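Local coordinates for bifunctional protein PutA (Bdellovibrio bacteriovorus, PDB 5UR2) that probably carries out both steps of proline breakdown to glutamate, joining a flavin-dependent proline dehydrogenase to an NAD+-dependent glutamate semialdehyde dehydrogenase, at residues Y324-E329 against L451-S455; Q242-K246 against L276-D282; H355-T359 against L443-P447. The contacts are given in a common frame with arbitrary orientation. Residue numbers count along the deposited sequence, not the author numbering.

Overall arrangement
All three contacts lie at the eight-stranded (beta/alpha)8 barrel of the proline dehydrogenase part, which holds the modified FAD. Contact 2 comes first along the chain and joins the segments that follow strands 235-238 and 268-273. Contacts 1 and 3 come later, contact 3 nested in the loop that contact 1 closes: each brings the start of a barrel helix, 327-343 or 357-369, against the end of helix 440-444 or the chain that runs on from it. Contact 1 has its centre about 16 Å from the centres of both others and touches both; contacts 2 and 3 are about 23 Å apart, centre to centre. Contacts 1 and 3 both touch the cofactor, so the chain beyond the barrel packs directly behind cofactor-binding residues.

Contact 1: Y324-E329 against L451-S455; sequences YTNKAE and LTPTS. With P5F (N-propargylglycine-modified flavin adenine dinucleotide), chain F.
Residues 451-455 are extended throughout, whereas 324-329 passes from loop into the first turn of helix 327-343, Asn326 being its N-cap. The CA atoms of Thr325 and Thr454 lie 6.4 Å apart and those of Glu329 and Leu451 7.0 Å, so the two segments run in opposite senses. Asn326 (chi1 t) points toward 451-455 and serves both the helix and that segment: its OD1 accepts from Ala328 N at 3.1 Å, capping the helix, while its ND2 gives a weak hydrogen bond to Thr452 O at 3.3 Å. Glu329 (m, t) sends its carboxylate to Thr454, where Thr454 OG1 donates to Glu329 OE1 at 2.6 Å and Thr454 N to Glu329 OE2 at 2.9 Å. Helix 327-343 follows the fifth strand of the proline dehydrogenase (beta/alpha)8 barrel, and its N-terminal end forms part of the pocket of the modified FAD: the cofactor N6A donates weakly to Thr325 O at 3.2 Å, and Lys327, whose CA-to-CB bond points away from 451-455, donates from NZ to cofactor O1A at 2.9 Å and also pairs with Asp331. Thr454 OG1 (chi1 p) further receives a weak bond from Thr325 N at 3.5 Å and is hydrogen-bonded to Arg277. Leu451 (t, p) lays CD1 3.8 Å from Ala328 CB, and Thr454 CG2 sits 3.7 Å from Asn326 CB.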
loop_
_atom_site.group_PDB
_atom_site.type_symbol
_atom_site.label_atom_id
_atom_site.label_comp_id
_atom_site.label_asym_id
_atom_site.label_seq_id
_atom_site.Cartn_x
_atom_site.Cartn_y
_atom_site.Cartn_z
ATOM N N TYR B 324 24.779 27.018 -13.650
ATOM C CA TYR B 324 25.243 27.000 -12.272
ATOM C C TYR B 324 24.043 27.128 -11.359
ATOM O O TYR B 324 23.042 27.753 -11.717
ATOM C CB TYR B 324 26.211 28.157 -11.976
ATOM C CG TYR B 324 27.438 28.183 -12.826
ATOM C CD1 TYR B 324 28.463 27.257 -12.632
ATOM C CD2 TYR B 324 27.579 29.128 -13.840
ATOM C CE1 TYR B 324 29.622 27.290 -13.421
ATOM C CE2 TYR B 324 28.710 29.158 -14.641
ATOM C CZ TYR B 324 29.724 28.243 -14.429
ATOM O OH TYR B 324 30.839 28.297 -15.217
ATOM N N THR B 325 24.141 26.542 -10.167
ATOM C CA THR B 325 23.052 26.681 -9.212
ATOM C C THR B 325 23.479 27.439 -7.957
ATOM O O THR B 325 22.682 27.582 -7.029
ATOM C CB THR B 325 22.455 25.310 -8.872
ATOM O OG1 THR B 325 23.489 24.417 -8.467
ATOM C CG2 THR B 325 21.746 24.731 -10.110
ATOM N N ASN B 326 24.696 27.967 -7.926
ATOM C CA ASN B 326 25.130 28.944 -6.935
ATOM C C ASN B 326 25.272 30.279 -7.658
ATOM O O ASN B 326 26.032 30.383 -8.630
ATOM C CB ASN B 326 26.445 28.479 -6.300
ATOM C CG ASN B 326 27.138 29.555 -5.452
ATOM O OD1 ASN B 326 26.595 30.617 -5.176
ATOM N ND2 ASN B 326 28.351 29.242 -5.013
ATOM N N LYS B 327 24.540 31.297 -7.200
ATOM C CA LYS B 327 24.479 32.524 -7.990
ATOM C C LYS B 327 25.850 33.201 -8.089
ATOM O O LYS B 327 26.146 33.863 -9.092
ATOM C CB LYS B 327 23.433 33.478 -7.407
ATOM C CG LYS B 327 23.048 34.610 -8.379
ATOM C CD LYS B 327 23.728 35.943 -7.985
ATOM C CE LYS B 327 23.404 37.058 -8.989
ATOM N NZ LYS B 327 24.113 38.336 -8.635
ATOM N N ALA B 328 26.690 33.052 -7.063
ATOM C CA ALA B 328 28.045 33.581 -7.127
ATOM C C ALA B 328 28.872 32.912 -8.226
ATOM O O ALA B 328 29.787 33.547 -8.769
ATOM C CB ALA B 328 28.733 33.447 -5.759
ATOM N N GLU B 329 28.586 31.644 -8.563
ATOM C CA GLU B 329 29.251 31.026 -9.717
ATOM C C GLU B 329 28.953 31.790 -10.999
ATOM O O GLU B 329 29.846 31.988 -11.827
ATOM C CB GLU B 329 28.825 29.569 -9.913
ATOM C CG GLU B 329 29.429 28.564 -8.970
ATOM C CD GLU B 329 28.988 27.137 -9.286
ATOM O OE1 GLU B 329 27.769 26.846 -9.247
ATOM O OE2 GLU B 329 29.872 26.313 -9.605
ATOM N N LEU B 451 34.402 30.755 -3.258
ATOM C CA LEU B 451 33.423 30.199 -4.188
ATOM C C LEU B 451 33.503 28.676 -4.200
ATOM O O LEU B 451 34.534 28.095 -4.561
ATOM C CB LEU B 451 33.647 30.743 -5.594
ATOM C CG LEU B 451 32.680 30.191 -6.645
ATOM C CD1 LEU B 451 31.197 30.541 -6.310
ATOM C CD2 LEU B 451 33.085 30.670 -8.027
ATOM N N THR B 452 32.392 28.040 -3.844
ATOM C CA THR B 452 32.254 26.595 -3.864
ATOM C C THR B 452 31.532 26.163 -5.131
ATOM O O THR B 452 30.422 26.646 -5.396
ATOM C CB THR B 452 31.484 26.139 -2.631
ATOM O OG1 THR B 452 30.242 26.859 -2.557
ATOM C CG2 THR B 452 32.305 26.426 -1.361
ATOM N N PRO B 453 32.111 25.299 -5.946
ATOM C CA PRO B 453 31.441 24.887 -7.183
ATOM C C PRO B 453 30.208 24.041 -6.906
ATOM O O PRO B 453 30.061 23.421 -5.853
ATOM C CB PRO B 453 32.501 24.061 -7.920
ATOM C CG PRO B 453 33.663 23.905 -6.962
ATOM C CD PRO B 453 33.291 24.479 -5.638
ATOM N N THR B 454 29.306 24.032 -7.878
ATOM C CA THR B 454 28.184 23.108 -7.875
ATOM C C THR B 454 28.399 22.058 -8.954
ATOM O O THR B 454 29.169 22.252 -9.900
ATOM C CB THR B 454 26.839 23.821 -8.113
ATOM O OG1 THR B 454 26.850 24.472 -9.397
ATOM C CG2 THR B 454 26.526 24.826 -6.984
ATOM N N SER B 455 27.736 20.999 -8.810
ATOM C CA SER B 455 27.796 19.927 -9.787
ATOM C C SER B 455 26.581 19.997 -10.700
ATOM O O SER B 455 25.485 20.317 -10.238
ATOM C CB SER B 455 27.812 18.555 -9.100
ATOM O OG SER B 455 27.538 17.511 -10.037
HETATM P PA P5F F . 22.125 39.958 -11.073
HETATM O O1A P5F F . 23.575 40.391 -10.673
HETATM O O2A P5F F . 21.109 39.981 -10.043
HETATM O O5B P5F F . 21.994 38.539 -11.557
HETATM C C5B P5F F . 20.781 37.798 -11.627
HETATM C C4B P5F F . 21.025 36.550 -12.489
HETATM O O4B P5F F . 21.796 35.563 -11.847
HETATM C C3B P5F F . 19.809 35.809 -12.966
HETATM O O3B P5F F . 19.190 36.430 -14.027
HETATM C C2B P5F F . 20.364 34.491 -13.330
HETATM O O2B P5F F . 20.934 34.567 -14.591
HETATM C C1B P5F F . 21.438 34.295 -12.321
HETATM N N9A P5F F . 21.051 33.494 -11.188
HETATM C C8A P5F F . 20.008 33.719 -10.299
HETATM N N7A P5F F . 20.015 32.746 -9.380
HETATM C C5A P5F F . 21.067 31.861 -9.624
HETATM C C6A P5F F . 21.534 30.691 -9.030
HETATM N N6A P5F F . 20.895 30.157 -7.861
HETATM N N1A P5F F . 22.596 30.041 -9.543
HETATM C C2A P5F F . 23.234 30.506 -10.638
HETATM N N3A P5F F . 22.782 31.633 -11.260
HETATM C C4A P5F F . 21.734 32.323 -10.792
HETATM N N1 P5F F . 19.108 36.844 -20.958
HETATM C C2 P5F F . 19.231 35.711 -21.844
HETATM O O2 P5F F . 19.323 34.456 -21.287
HETATM N N3 P5F F . 19.268 35.885 -23.266
HETATM C C4 P5F F . 19.180 37.164 -23.869
HETATM O O4 P5F F . 19.222 37.262 -25.265
HETATM C C4X P5F F . 19.040 38.360 -22.935
HETATM N N5 P5F F . 18.806 39.709 -23.447
HETATM C C5X P5F F . 19.125 40.814 -22.522
HETATM C C6 P5F F . 19.457 42.167 -23.066
HETATM C C7 P5F F . 19.848 43.207 -22.185
HETATM C C7M P5F F . 20.183 44.571 -22.749
HETATM C C8 P5F F . 19.930 42.972 -20.779
HETATM C C8M P5F F . 20.346 44.052 -19.813
HETATM C C9 P5F F . 19.621 41.694 -20.256
HETATM C C9A P5F F . 19.205 40.596 -21.175
HETATM N N10 P5F F . 18.907 39.268 -20.633
HETATM C C10 P5F F . 19.009 38.165 -21.547
HETATM C "C1'" P5F F . 18.702 39.017 -19.185
HETATM C "C2'" P5F F . 20.019 38.847 -18.427
HETATM O "O2'" P5F F . 20.605 37.668 -18.828
HETATM C "C3'" P5F F . 19.890 38.854 -16.902
HETATM O "O3'" P5F F . 19.107 37.784 -16.524
HETATM C "C4'" P5F F . 19.268 40.112 -16.313
HETATM O "O4'" P5F F . 19.568 41.157 -17.172
HETATM C "C5'" P5F F . 19.635 40.405 -14.845
HETATM O "O5'" P5F F . 20.985 40.135 -14.526
HETATM P P P5F F . 21.934 41.059 -13.590
HETATM O O1P P5F F . 23.486 41.036 -13.864
HETATM O O2P P5F F . 21.186 42.439 -13.712
HETATM O O3P P5F F . 21.365 40.745 -12.082
HETATM C C21 P5F F . 16.412 39.190 -24.365
HETATM C C22 P5F F . 17.671 39.507 -23.991
HETATM C C23 P5F F . 16.136 38.065 -25.378
#

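Contact 2: Q242-K246 against L276-D282; sequences QYSVK and LRDSFED
Two neighbouring beta-alpha connections of the (beta/alpha)8 barrel meet here, those after strands 235-238 and 268-273. A 3-10 turn at Tyr243-Ser244 leads to Val245, the N-cap of helix 246-257; Val245 N donates to Gln242 O at 3.1 Å and Lys246 N to Tyr243 O at 3.0 Å. Opposite it, Leu276-Ser279 make a type I beta turn, and Asp278 is the N-cap of helix 279-293. Leu276 O takes two donors from Ser279, OG at 2.6 Å and N at 3.3 Å. The closest CA atoms, of Tyr243 and Leu276, are 8.4 Å apart, so long side chains bridge the gap. Tyr243 N is taken up by Glu310. Tyr243 (chi1 t) donates from OH to Asp278 OD2 at 2.8 Å, in line with the ring edge, and its CD1 packs 3.7 Å from Leu276 CD2. Asp278 (chi1 p) makes no side-chain capping bond; its OD2 also receives a weak hydrogen bond from Lys246 NZ at 2.9 Å. Bent at chi2 and chi3 (both m), Lys246 thereby salt-bridges two carboxylates, the shorter link being NZ to Asp282 OD2 at 2.5 Å. One water accepts from Lys246 NZ at 2.8 Å and donates to Asp282 OD1 at 3.0 Å.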
loop_
_atom_site.group_PDB
_atom_site.type_symbol
_atom_site.label_atom_id
_atom_site.label_comp_id
_atom_site.label_asym_id
_atom_site.label_seq_id
_atom_site.Cartn_x
_atom_site.Cartn_y
_atom_site.Cartn_z
ATOM N N GLN B 242 16.702 29.529 -24.823
ATOM C CA GLN B 242 16.916 28.472 -23.840
ATOM C C GLN B 242 18.034 27.518 -24.267
ATOM O O GLN B 242 18.490 27.504 -25.416
ATOM C CB GLN B 242 15.622 27.694 -23.588
ATOM C CG GLN B 242 15.092 26.971 -24.794
ATOM C CD GLN B 242 14.213 27.852 -25.683
ATOM O OE1 GLN B 242 13.978 29.045 -25.399
ATOM N NE2 GLN B 242 13.728 27.264 -26.774
ATOM N N TYR B 243 18.485 26.707 -23.305
ATOM C CA TYR B 243 19.666 25.884 -23.542
ATOM C C TYR B 243 19.454 24.883 -24.680
ATOM O O TYR B 243 20.405 24.553 -25.395
ATOM C CB TYR B 243 20.064 25.162 -22.256
ATOM C CG TYR B 243 21.425 24.493 -22.352
ATOM C CD1 TYR B 243 22.590 25.254 -22.391
ATOM C CD2 TYR B 243 21.543 23.107 -22.420
ATOM C CE1 TYR B 243 23.837 24.656 -22.470
ATOM C CE2 TYR B 243 22.786 22.494 -22.493
ATOM C CZ TYR B 243 23.930 23.276 -22.521
ATOM O OH TYR B 243 25.174 22.681 -22.602
ATOM N N SER B 244 18.217 24.405 -24.879
ATOM C CA SER B 244 17.961 23.434 -25.940
ATOM C C SER B 244 18.283 23.976 -27.343
ATOM O O SER B 244 18.441 23.184 -28.272
ATOM C CB SER B 244 16.503 22.976 -25.893
ATOM O OG SER B 244 15.639 24.102 -26.054
ATOM N N VAL B 245 18.388 25.291 -27.524
ATOM C CA VAL B 245 18.775 25.842 -28.815
ATOM C C VAL B 245 20.077 26.622 -28.739
ATOM O O VAL B 245 20.421 27.331 -29.687
ATOM C CB VAL B 245 17.658 26.724 -29.419
ATOM C CG1 VAL B 245 16.352 25.931 -29.578
ATOM C CG2 VAL B 245 17.419 27.963 -28.565
ATOM N N LYS B 246 20.815 26.529 -27.624
ATOM C CA LYS B 246 22.005 27.370 -27.494
ATOM C C LYS B 246 23.060 26.983 -28.521
ATOM O O LYS B 246 23.583 27.842 -29.236
ATOM C CB LYS B 246 22.595 27.285 -26.078
ATOM C CG LYS B 246 23.713 28.307 -25.816
ATOM C CD LYS B 246 25.116 27.782 -26.172
ATOM C CE LYS B 246 25.508 26.580 -25.293
ATOM N NZ LYS B 246 26.916 26.078 -25.529
ATOM N N LEU B 276 25.598 29.787 -17.832
ATOM C CA LEU B 276 25.783 28.446 -18.374
ATOM C C LEU B 276 27.171 27.921 -18.030
ATOM O O LEU B 276 28.164 28.659 -18.104
ATOM C CB LEU B 276 25.605 28.423 -19.894
ATOM C CG LEU B 276 24.187 28.729 -20.397
ATOM C CD1 LEU B 276 24.126 28.648 -21.925
ATOM C CD2 LEU B 276 23.161 27.804 -19.728
ATOM N N ARG B 277 27.235 26.625 -17.685
ATOM C CA ARG B 277 28.521 26.001 -17.362
ATOM C C ARG B 277 29.487 25.994 -18.551
ATOM O O ARG B 277 30.711 26.023 -18.351
ATOM C CB ARG B 277 28.300 24.567 -16.848
ATOM C CG ARG B 277 27.508 24.513 -15.542
ATOM C CD ARG B 277 27.085 23.091 -15.102
ATOM N NE ARG B 277 26.217 23.200 -13.926
ATOM C CZ ARG B 277 26.653 23.335 -12.672
ATOM N NH1 ARG B 277 27.951 23.365 -12.404
ATOM N NH2 ARG B 277 25.789 23.462 -11.680
ATOM N N ASP B 278 28.982 25.975 -19.787
ATOM C CA ASP B 278 29.867 25.882 -20.942
ATOM C C ASP B 278 30.121 27.230 -21.604
ATOM O O ASP B 278 30.751 27.288 -22.662
ATOM C CB ASP B 278 29.330 24.847 -21.954
ATOM C CG ASP B 278 27.980 25.211 -22.544
ATOM O OD1 ASP B 278 27.514 26.358 -22.356
ATOM O OD2 ASP B 278 27.378 24.326 -23.207
ATOM N N SER B 279 29.715 28.318 -20.960
ATOM C CA SER B 279 29.800 29.618 -21.601
ATOM C C SER B 279 31.244 30.115 -21.734
ATOM O O SER B 279 31.573 30.797 -22.718
ATOM C CB SER B 279 28.922 30.608 -20.830
ATOM O OG SER B 279 29.257 30.632 -19.437
ATOM N N PHE B 280 32.122 29.817 -20.774
ATOM C CA PHE B 280 33.502 30.266 -20.959
ATOM C C PHE B 280 34.154 29.541 -22.132
ATOM O O PHE B 280 34.908 30.148 -22.897
ATOM C CB PHE B 280 34.321 30.099 -19.671
ATOM C CG PHE B 280 35.749 30.586 -19.787
ATOM C CD1 PHE B 280 36.025 31.915 -20.117
ATOM C CD2 PHE B 280 36.818 29.738 -19.496
ATOM C CE1 PHE B 280 37.355 32.378 -20.221
ATOM C CE2 PHE B 280 38.131 30.182 -19.577
ATOM C CZ PHE B 280 38.410 31.512 -19.943
ATOM N N GLU B 281 33.862 28.254 -22.310
ATOM C CA GLU B 281 34.387 27.559 -23.483
ATOM C C GLU B 281 33.842 28.159 -24.775
ATOM O O GLU B 281 34.583 28.289 -25.760
ATOM C CB GLU B 281 34.091 26.068 -23.404
ATOM C CG GLU B 281 35.013 25.325 -22.442
ATOM C CD GLU B 281 34.462 23.960 -22.028
ATOM O OE1 GLU B 281 33.510 23.898 -21.216
ATOM O OE2 GLU B 281 34.995 22.947 -22.525
ATOM N N ASP B 282 32.554 28.542 -24.790
ATOM C CA ASP B 282 31.989 29.201 -25.972
ATOM C C ASP B 282 32.635 30.559 -26.222
ATOM O O ASP B 282 32.824 30.950 -27.376
ATOM C CB ASP B 282 30.474 29.377 -25.848
ATOM C CG ASP B 282 29.706 28.061 -25.968
ATOM O OD1 ASP B 282 30.218 27.089 -26.570
ATOM O OD2 ASP B 282 28.571 28.006 -25.450
HETATM O O HOH W 1 28.185 25.246 -27.877
#

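Contact 3: H355-T359 against L443-P447; sequences HNVRT and LLKDP. With P5F (N-propargylglycine-modified flavin adenine dinucleotide), chain F.
Arg358 NH2 salt-bridges Glu335 of helix 327-343 and hydrogen-bonds to Gln7 of helix 6-22, while Arg358 NH1 donates to Leu444 O at 3.1 Å, near the guanidinium plane. Arg358 NH2 also lies 3.6 Å from Asp446 OD1, a long, purely electrostatic pairing, since that oxygen sits well out of the plane; Asp446 OD1 accepts from Ala448 N. At the start of helix 357-369, Asn356 is the N-cap, its OD1 accepting from Thr359 N at 3.1 Å. Its ND2 holds cofactor O1A at 2.7 Å, and cofactor O2P accepts hydrogen bonds from His355 N at 3.0 Å and His355 ND1 at 3.1 Å. Farther out, one guanidinium face packs on the loop after helix 440-444, with Arg358 NE 3.6 Å from Pro447 CD. The CA atoms of Arg358 and Leu444 approach to 5.0 Å, and Val357 CG1 meets Leu444 CD2 at 4.1 Å. The short loop and helix start after the sixth barrel strand thus bind the diphosphate of the modified FAD and, through one buried arginine charge shared among several oxygens, the segment that follows the barrel.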
loop_
_atom_site.group_PDB
_atom_site.type_symbol
_atom_site.label_atom_id
_atom_site.label_comp_id
_atom_site.label_asym_id
_atom_site.label_seq_id
_atom_site.Cartn_x
_atom_site.Cartn_y
_atom_site.Cartn_z
ATOM N N HIS B 355 22.650 44.946 -14.520
ATOM C CA HIS B 355 22.262 46.013 -13.599
ATOM C C HIS B 355 23.020 45.957 -12.269
ATOM O O HIS B 355 22.723 46.741 -11.359
ATOM C CB HIS B 355 20.755 45.975 -13.337
ATOM C CG HIS B 355 19.928 45.853 -14.577
ATOM N ND1 HIS B 355 19.572 44.636 -15.120
ATOM C CD2 HIS B 355 19.418 46.796 -15.406
ATOM C CE1 HIS B 355 18.858 44.836 -16.214
ATOM N NE2 HIS B 355 18.753 46.138 -16.412
ATOM N N ASN B 356 23.992 45.065 -12.151
ATOM C CA ASN B 356 24.699 44.784 -10.906
ATOM C C ASN B 356 25.922 45.692 -10.811
ATOM O O ASN B 356 26.805 45.628 -11.672
ATOM C CB ASN B 356 25.071 43.296 -10.909
ATOM C CG ASN B 356 25.832 42.840 -9.676
ATOM O OD1 ASN B 356 26.661 43.555 -9.134
ATOM N ND2 ASN B 356 25.562 41.608 -9.248
ATOM N N VAL B 357 25.974 46.539 -9.767
ATOM C CA VAL B 357 27.056 47.521 -9.648
ATOM C C VAL B 357 28.409 46.831 -9.468
ATOM O O VAL B 357 29.420 47.298 -9.999
ATOM C CB VAL B 357 26.770 48.522 -8.509
ATOM C CG1 VAL B 357 28.004 49.370 -8.202
ATOM C CG2 VAL B 357 25.632 49.448 -8.899
ATOM N N ARG B 358 28.454 45.710 -8.728
ATOM C CA ARG B 358 29.693 44.933 -8.627
ATOM C C ARG B 358 30.193 44.502 -10.004
ATOM O O ARG B 358 31.347 44.774 -10.373
ATOM C CB ARG B 358 29.487 43.711 -7.725
ATOM C CG ARG B 358 30.509 42.581 -7.943
ATOM C CD ARG B 358 31.916 42.953 -7.468
ATOM N NE ARG B 358 32.944 42.100 -8.079
ATOM C CZ ARG B 358 34.187 41.964 -7.611
ATOM N NH1 ARG B 358 34.561 42.619 -6.522
ATOM N NH2 ARG B 358 35.062 41.178 -8.232
ATOM N N THR B 359 29.324 43.843 -10.782
ATOM C CA THR B 359 29.668 43.401 -12.133
ATOM C C THR B 359 30.152 44.560 -12.995
ATOM O O THR B 359 31.185 44.467 -13.671
ATOM C CB THR B 359 28.449 42.741 -12.784
ATOM O OG1 THR B 359 27.956 41.695 -11.933
ATOM C CG2 THR B 359 28.812 42.161 -14.177
ATOM N N LEU B 443 27.530 43.744 -0.968
ATOM C CA LEU B 443 27.106 43.980 -2.344
ATOM C C LEU B 443 28.276 44.003 -3.315
ATOM O O LEU B 443 28.099 43.688 -4.495
ATOM C CB LEU B 443 26.328 45.292 -2.456
ATOM C CG LEU B 443 24.930 45.401 -1.824
ATOM C CD1 LEU B 443 24.505 46.874 -1.790
ATOM C CD2 LEU B 443 23.890 44.556 -2.545
ATOM N N LEU B 444 29.461 44.400 -2.863
ATOM C CA LEU B 444 30.589 44.615 -3.758
ATOM C C LEU B 444 31.664 43.543 -3.663
ATOM O O LEU B 444 32.705 43.683 -4.313
ATOM C CB LEU B 444 31.222 45.983 -3.483
ATOM C CG LEU B 444 30.339 47.198 -3.746
ATOM C CD1 LEU B 444 31.151 48.443 -3.478
ATOM C CD2 LEU B 444 29.830 47.206 -5.185
ATOM N N LYS B 445 31.455 42.499 -2.864
ATOM C CA LYS B 445 32.504 41.520 -2.615
ATOM C C LYS B 445 32.771 40.672 -3.858
ATOM O O LYS B 445 31.927 40.528 -4.754
ATOM C CB LYS B 445 32.131 40.601 -1.452
ATOM C CG LYS B 445 31.264 39.413 -1.868
ATOM C CD LYS B 445 31.018 38.454 -0.707
ATOM C CE LYS B 445 30.417 37.136 -1.191
ATOM N NZ LYS B 445 29.049 37.308 -1.767
ATOM N N ASP B 446 33.963 40.105 -3.892
ATOM C CA ASP B 446 34.388 39.288 -5.017
ATOM C C ASP B 446 33.568 38.002 -5.052
ATOM O O ASP B 446 33.650 37.204 -4.113
ATOM C CB ASP B 446 35.896 39.012 -4.888
ATOM C CG ASP B 446 36.454 38.170 -6.032
ATOM O OD1 ASP B 446 35.708 37.836 -6.978
ATOM O OD2 ASP B 446 37.666 37.873 -5.994
ATOM N N PRO B 447 32.786 37.753 -6.111
ATOM C CA PRO B 447 32.005 36.502 -6.167
ATOM C C PRO B 447 32.868 35.258 -6.142
ATOM O O PRO B 447 32.386 34.188 -5.728
ATOM C CB PRO B 447 31.244 36.622 -7.497
ATOM C CG PRO B 447 32.092 37.573 -8.321
ATOM C CD PRO B 447 32.638 38.558 -7.340
HETATM P PA P5F F . 22.125 39.958 -11.073
HETATM O O1A P5F F . 23.575 40.391 -10.673
HETATM O O2A P5F F . 21.109 39.981 -10.043
HETATM O O5B P5F F . 21.994 38.539 -11.557
HETATM C C5B P5F F . 20.781 37.798 -11.627
HETATM C C4B P5F F . 21.025 36.550 -12.489
HETATM O O4B P5F F . 21.796 35.563 -11.847
HETATM C C3B P5F F . 19.809 35.809 -12.966
HETATM O O3B P5F F . 19.190 36.430 -14.027
HETATM C C2B P5F F . 20.364 34.491 -13.330
HETATM O O2B P5F F . 20.934 34.567 -14.591
HETATM C C1B P5F F . 21.438 34.295 -12.321
HETATM N N9A P5F F . 21.051 33.494 -11.188
HETATM C C8A P5F F . 20.008 33.719 -10.299
HETATM N N7A P5F F . 20.015 32.746 -9.380
HETATM C C5A P5F F . 21.067 31.861 -9.624
HETATM C C6A P5F F . 21.534 30.691 -9.030
HETATM N N6A P5F F . 20.895 30.157 -7.861
HETATM N N1A P5F F . 22.596 30.041 -9.543
HETATM C C2A P5F F . 23.234 30.506 -10.638
HETATM N N3A P5F F . 22.782 31.633 -11.260
HETATM C C4A P5F F . 21.734 32.323 -10.792
HETATM N N1 P5F F . 19.108 36.844 -20.958
HETATM C C2 P5F F . 19.231 35.711 -21.844
HETATM O O2 P5F F . 19.323 34.456 -21.287
HETATM N N3 P5F F . 19.268 35.885 -23.266
HETATM C C4 P5F F . 19.180 37.164 -23.869
HETATM O O4 P5F F . 19.222 37.262 -25.265
HETATM C C4X P5F F . 19.040 38.360 -22.935
HETATM N N5 P5F F . 18.806 39.709 -23.447
HETATM C C5X P5F F . 19.125 40.814 -22.522
HETATM C C6 P5F F . 19.457 42.167 -23.066
HETATM C C7 P5F F . 19.848 43.207 -22.185
HETATM C C7M P5F F . 20.183 44.571 -22.749
HETATM C C8 P5F F . 19.930 42.972 -20.779
HETATM C C8M P5F F . 20.346 44.052 -19.813
HETATM C C9 P5F F . 19.621 41.694 -20.256
HETATM C C9A P5F F . 19.205 40.596 -21.175
HETATM N N10 P5F F . 18.907 39.268 -20.633
HETATM C C10 P5F F . 19.009 38.165 -21.547
HETATM C "C1'" P5F F . 18.702 39.017 -19.185
HETATM C "C2'" P5F F . 20.019 38.847 -18.427
HETATM O "O2'" P5F F . 20.605 37.668 -18.828
HETATM C "C3'" P5F F . 19.890 38.854 -16.902
HETATM O "O3'" P5F F . 19.107 37.784 -16.524
HETATM C "C4'" P5F F . 19.268 40.112 -16.313
HETATM O "O4'" P5F F . 19.568 41.157 -17.172
HETATM C "C5'" P5F F . 19.635 40.405 -14.845
HETATM O "O5'" P5F F . 20.985 40.135 -14.526
HETATM P P P5F F . 21.934 41.059 -13.590
HETATM O O1P P5F F . 23.486 41.036 -13.864
HETATM O O2P P5F F . 21.186 42.439 -13.712
HETATM O O3P P5F F . 21.365 40.745 -12.082
HETATM C C21 P5F F . 16.412 39.190 -24.365
HETATM C C22 P5F F . 17.671 39.507 -23.991
HETATM C C23 P5F F . 16.136 38.065 -25.378
#